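PDB 5E57: transcription regulator AmtR from Mycobacterium smegmatis, which probably binds cis-regulatory DNA through a TetR-type helix-turn-helix as a transcription factor involved in nitrogen regulation. Local coordinates for residues Glu126-Ser129 with Ala130-Leu134; Asp188-Phe191 with Ala192-Ala195. All coordinates share one frame; numbering follows the deposited sequence.

Contact 1. Residues Glu126-Ser129 with Ala130-Leu134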
loop_
_atom_site.group_PDB
_atom_site.type_symbol
_atom_site.label_atom_id
_atom_site.label_comp_id
_atom_site.label_asym_id
_atom_site.label_seq_id
_atom_site.Cartn_x
_atom_site.Cartn_y
_atom_site.Cartn_z
ATOM N N GLU A 126 -4.905 6.067 15.129
ATOM C CA GLU A 126 -6.017 5.501 15.948
ATOM C C GLU A 126 -6.849 4.477 15.175
ATOM O O GLU A 126 -7.343 3.463 15.723
ATOM C CB GLU A 126 -7.008 6.609 16.350
ATOM C CG GLU A 126 -6.810 7.218 17.704
ATOM C CD GLU A 126 -7.722 8.443 17.933
ATOM O OE1 GLU A 126 -8.948 8.396 17.650
ATOM O OE2 GLU A 126 -7.199 9.471 18.391
ATOM N N LEU A 127 -7.022 4.720 13.885
ATOM C CA LEU A 127 -7.717 3.720 13.070
ATOM C C LEU A 127 -6.903 2.460 13.031
ATOM O O LEU A 127 -7.424 1.298 13.243
ATOM C CB LEU A 127 -7.944 4.232 11.663
ATOM C CG LEU A 127 -8.755 3.312 10.777
ATOM C CD1 LEU A 127 -10.090 2.917 11.381
ATOM C CD2 LEU A 127 -8.938 3.944 9.410
ATOM N N ARG A 128 -5.607 2.683 12.779
ATOM C CA ARG A 128 -4.657 1.579 12.745
ATOM C C ARG A 128 -4.639 0.805 14.048
ATOM O O ARG A 128 -4.596 -0.445 14.061
ATOM C CB ARG A 128 -3.266 2.073 12.363
ATOM C CG ARG A 128 -2.182 1.023 12.348
ATOM C CD ARG A 128 -0.809 1.593 12.112
ATOM N NE ARG A 128 0.229 0.567 12.053
ATOM C CZ ARG A 128 1.545 0.810 12.222
ATOM N NH1 ARG A 128 1.999 2.023 12.371
ATOM N NH2 ARG A 128 2.422 -0.144 12.097
ATOM N N SER A 129 -4.701 1.545 15.146
ATOM C CA SER A 129 -4.646 0.933 16.458
ATOM C C SER A 129 -5.947 0.171 16.715
ATOM O O SER A 129 -5.933 -0.914 17.361
ATOM C CB SER A 129 -4.378 2.023 17.521
ATOM O OG SER A 129 -4.575 1.496 18.817
ATOM N N ALA A 130 -7.083 0.680 16.197
ATOM C CA ALA A 130 -8.297 -0.030 16.377
ATOM C C ALA A 130 -8.255 -1.346 15.647
ATOM O O ALA A 130 -8.710 -2.357 16.144
ATOM C CB ALA A 130 -9.475 0.788 15.921
ATOM N N TYR A 131 -7.766 -1.340 14.420
ATOM C CA TYR A 131 -7.635 -2.569 13.672
ATOM C C TYR A 131 -6.786 -3.559 14.393
ATOM O O TYR A 131 -7.108 -4.742 14.450
ATOM C CB TYR A 131 -6.997 -2.304 12.281
ATOM C CG TYR A 131 -7.964 -1.973 11.149
ATOM C CD1 TYR A 131 -8.541 -2.970 10.401
ATOM C CD2 TYR A 131 -8.199 -0.652 10.751
ATOM C CE1 TYR A 131 -9.371 -2.688 9.326
ATOM C CE2 TYR A 131 -9.024 -0.372 9.685
ATOM C CZ TYR A 131 -9.616 -1.395 8.976
ATOM O OH TYR A 131 -10.464 -1.083 7.892
ATOM N N ARG A 132 -5.643 -3.096 14.916
ATOM C CA ARG A 132 -4.718 -4.027 15.520
ATOM C C ARG A 132 -5.336 -4.704 16.783
ATOM O O ARG A 132 -5.083 -5.914 17.032
ATOM C CB ARG A 132 -3.408 -3.280 15.874
ATOM C CG ARG A 132 -2.354 -4.174 16.455
ATOM C CD ARG A 132 -1.232 -3.437 17.144
ATOM N NE ARG A 132 -0.602 -2.525 16.179
ATOM C CZ ARG A 132 0.317 -2.860 15.262
ATOM N NH1 ARG A 132 0.776 -4.108 15.142
ATOM N NH2 ARG A 132 0.797 -1.910 14.457
ATOM N N SER A 133 -6.098 -3.923 17.568
ATOM C CA SER A 133 -6.829 -4.472 18.700
ATOM C C SER A 133 -7.807 -5.508 18.272
ATOM O O SER A 133 -7.799 -6.560 18.843
ATOM C CB SER A 133 -7.619 -3.412 19.493
ATOM O OG SER A 133 -6.730 -2.421 19.967
ATOM N N LEU A 134 -8.689 -5.208 17.301
ATOM C CA LEU A 134 -9.624 -6.228 16.825
ATOM C C LEU A 134 -8.883 -7.422 16.297
ATOM O O LEU A 134 -9.206 -8.567 16.650
ATOM C CB LEU A 134 -10.543 -5.713 15.725
ATOM C CG LEU A 134 -11.485 -4.651 16.194
ATOM C CD1 LEU A 134 -12.082 -3.958 14.995
ATOM C CD2 LEU A 134 -12.562 -5.279 17.088
HETATM O O HOH W 1 -4.061 -1.586 19.376
HETATM O O HOH W 2 -7.421 0.782 19.699
#
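Arg128 and Arg132 run side by side from one flank of helix 118-142, and their terminal nitrogens come close: Arg128 NH2 lies 3.4 Å from Arg132 NH2. The contact is asymmetric. Arg128 lies at the edge of the Arg132 guanidinium, near its plane, while Arg132 NH2 meets the Arg128 group obliquely, the two planes turned 55° apart. Arg128 reaches out as an extended chain, whereas Arg132 folds at its third torsion (chi3 -58°), which brings NH2 back toward its neighbour. Acidic groups gather round the pair and probably balance its charge: Arg128 makes salt bridges with Asp150 and with Asp166 of the second subunit, and Arg132 with Asp149.

One turn of the same helix also pairs Leu127 with Tyr131, both pointing the same way. Leu127 CG sits at the edge of the ring, in its plane, and Leu127 CD1 comes within 3.9 Å of Tyr131 CE2. At the far end of the ring Tyr131 OH is hydrogen-bonded to Asp92.

On the solvent side, water 1 links Ser129 O (2.8 Å) to Ser133 OG (2.9 Å), donating to the carbonyl, which also accepts Ser133 N at 3.0 Å. Water 2 joins the hydroxyls of Ser129 and Ser133. Beneath these side chains the regular i to i+4 backbone ladder of an alpha helix sets the spacing, from Ala130 N on Glu126 O to Ser133 N on Ser129 O.

The side chains are thus sorted by face: Ala130 packs on Ala71 and Leu75 of helix 65-75, Tyr131 is buried against Leu85 and Leu88 of helix 82-98 and Val156 of helix 151-165, and Arg128 leans on Phe153 of that last helix.

Contact 2. Residues Asp188-Phe191 with Ala192-Ala195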
loop_
_atom_site.group_PDB
_atom_site.type_symbol
_atom_site.label_atom_id
_atom_site.label_comp_id
_atom_site.label_asym_id
_atom_site.label_seq_id
_atom_site.Cartn_x
_atom_site.Cartn_y
_atom_site.Cartn_z
ATOM N N ASP A 188 -10.086 -19.706 10.010
ATOM C CA ASP A 188 -10.483 -20.735 9.032
ATOM C C ASP A 188 -11.980 -21.081 9.148
ATOM O O ASP A 188 -12.381 -22.134 8.708
ATOM C CB ASP A 188 -9.632 -22.025 9.206
ATOM N N GLY A 189 -12.785 -20.229 9.778
ATOM C CA GLY A 189 -14.196 -20.489 9.923
ATOM C C GLY A 189 -14.960 -20.463 8.623
ATOM O O GLY A 189 -14.397 -20.714 7.569
ATOM N N ASP A 190 -16.234 -20.102 8.691
ATOM C CA ASP A 190 -17.134 -20.182 7.528
ATOM C C ASP A 190 -17.353 -18.835 6.850
ATOM O O ASP A 190 -18.174 -18.035 7.306
ATOM C CB ASP A 190 -18.498 -20.724 7.981
ATOM C CG ASP A 190 -19.575 -20.659 6.884
ATOM O OD1 ASP A 190 -20.724 -21.038 7.198
ATOM O OD2 ASP A 190 -19.319 -20.229 5.730
ATOM N N PHE A 191 -16.719 -18.629 5.700
ATOM C CA PHE A 191 -16.704 -17.299 5.091
ATOM C C PHE A 191 -17.961 -16.893 4.466
ATOM O O PHE A 191 -18.231 -15.721 4.356
ATOM C CB PHE A 191 -15.570 -17.160 4.091
ATOM C CG PHE A 191 -14.218 -17.143 4.742
ATOM C CD1 PHE A 191 -13.707 -15.967 5.252
ATOM C CD2 PHE A 191 -13.500 -18.304 4.890
ATOM C CE1 PHE A 191 -12.490 -15.938 5.876
ATOM C CE2 PHE A 191 -12.260 -18.284 5.504
ATOM C CZ PHE A 191 -11.746 -17.090 5.978
ATOM N N ALA A 192 -18.801 -17.835 4.079
ATOM C CA ALA A 192 -20.133 -17.447 3.598
ATOM C C ALA A 192 -20.998 -16.895 4.725
ATOM O O ALA A 192 -21.643 -15.814 4.639
ATOM C CB ALA A 192 -20.817 -18.653 2.973
ATOM N N GLU A 193 -21.043 -17.639 5.810
ATOM C CA GLU A 193 -21.750 -17.140 7.002
ATOM C C GLU A 193 -21.232 -15.731 7.430
ATOM O O GLU A 193 -22.006 -14.825 7.713
ATOM C CB GLU A 193 -21.588 -18.157 8.160
ATOM C CG GLU A 193 -22.283 -17.778 9.457
ATOM C CD GLU A 193 -21.472 -16.788 10.283
ATOM O OE1 GLU A 193 -20.254 -16.618 9.988
ATOM O OE2 GLU A 193 -22.043 -16.168 11.216
ATOM N N LEU A 194 -19.909 -15.605 7.514
ATOM C CA LEU A 194 -19.273 -14.378 7.912
ATOM C C LEU A 194 -19.692 -13.250 6.957
ATOM O O LEU A 194 -20.194 -12.175 7.383
ATOM C CB LEU A 194 -17.759 -14.611 7.946
ATOM C CG LEU A 194 -16.889 -13.428 8.381
ATOM C CD1 LEU A 194 -17.318 -12.940 9.760
ATOM C CD2 LEU A 194 -15.409 -13.775 8.427
ATOM N N ALA A 195 -19.570 -13.503 5.650
ATOM C CA ALA A 195 -19.993 -12.484 4.695
ATOM C C ALA A 195 -21.368 -12.097 4.918
ATOM O O ALA A 195 -21.704 -10.927 4.770
ATOM C CB ALA A 195 -19.849 -12.925 3.221
#
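This is an N-terminal helix cap: Asp190, in the loop that follows helix 173-183, occupies the N-cap position of helix 191-202, in the C-terminal part of this all-helical TetR-family chain. A single carboxylate oxygen does the capping. Asp190 OD2 accepts Glu193 N at 3.1 Å in a nearly straight bond (169° at the hydrogen), the amide approaching from above the carboxylate plane. The same oxygen takes a second, weak bond from Ala192 N, strongly bent at 122°. With CG anti to its own backbone N (chi1 172°), Asp190 swings its carboxylate over the first turn, where these N-H groups would otherwise lack a carbonyl from a preceding turn. The negative charge there probably also interacts favourably with the helix dipole.

The backbone takes over directly. Leu194 N bonds to Asp190 O at 3.0 Å, and Ala195 N bonds to Phe191 O, starting the i to i+4 pattern.

Apolar groups complete the turn. Phe191 CD1 approaches Leu194 CD2 at 4.2 Å, the methyl oblique to the ring. Phe191 also meets Phe187 edge-to-face and rests on Leu182 of helix 173-183, while Leu194 packs on Pro83 and His86 of helix 82-98. Ala192 and Ala195 both touch Ala211 of helix 210-216, so the first turn is bedded among three other helices.

The acidic side chains of Asp190 and Glu193 cross with their carboxylate planes well turned from each other, and the charged ends stay separate: Asp190 OD1 touches Glu193 CB at 3.2 Å but lies 5.2 Å from Glu193 OE1.

Contact 1 comes first along the chain, within the long helix 118-142, and contact 2 follows where helix 191-202 begins; helices 151-165 and 173-183 intervene. Their centres are 22 Å apart and their nearest atoms about 12 Å, so the two do not touch. Helix 82-98 packs against both, meeting Tyr131 in contact 1 and Leu194 in contact 2. Contact 1 lies nearer the middle of the chain, 13 Å from its centre against 22 Å, and reaches the second subunit through Arg128, whereas residues 188-195 touch no other chain of the assembly. Both lie outside the predicted helix-turn-helix, one in mid-helix, with a single arginine reaching the second subunit, the other at a helix start.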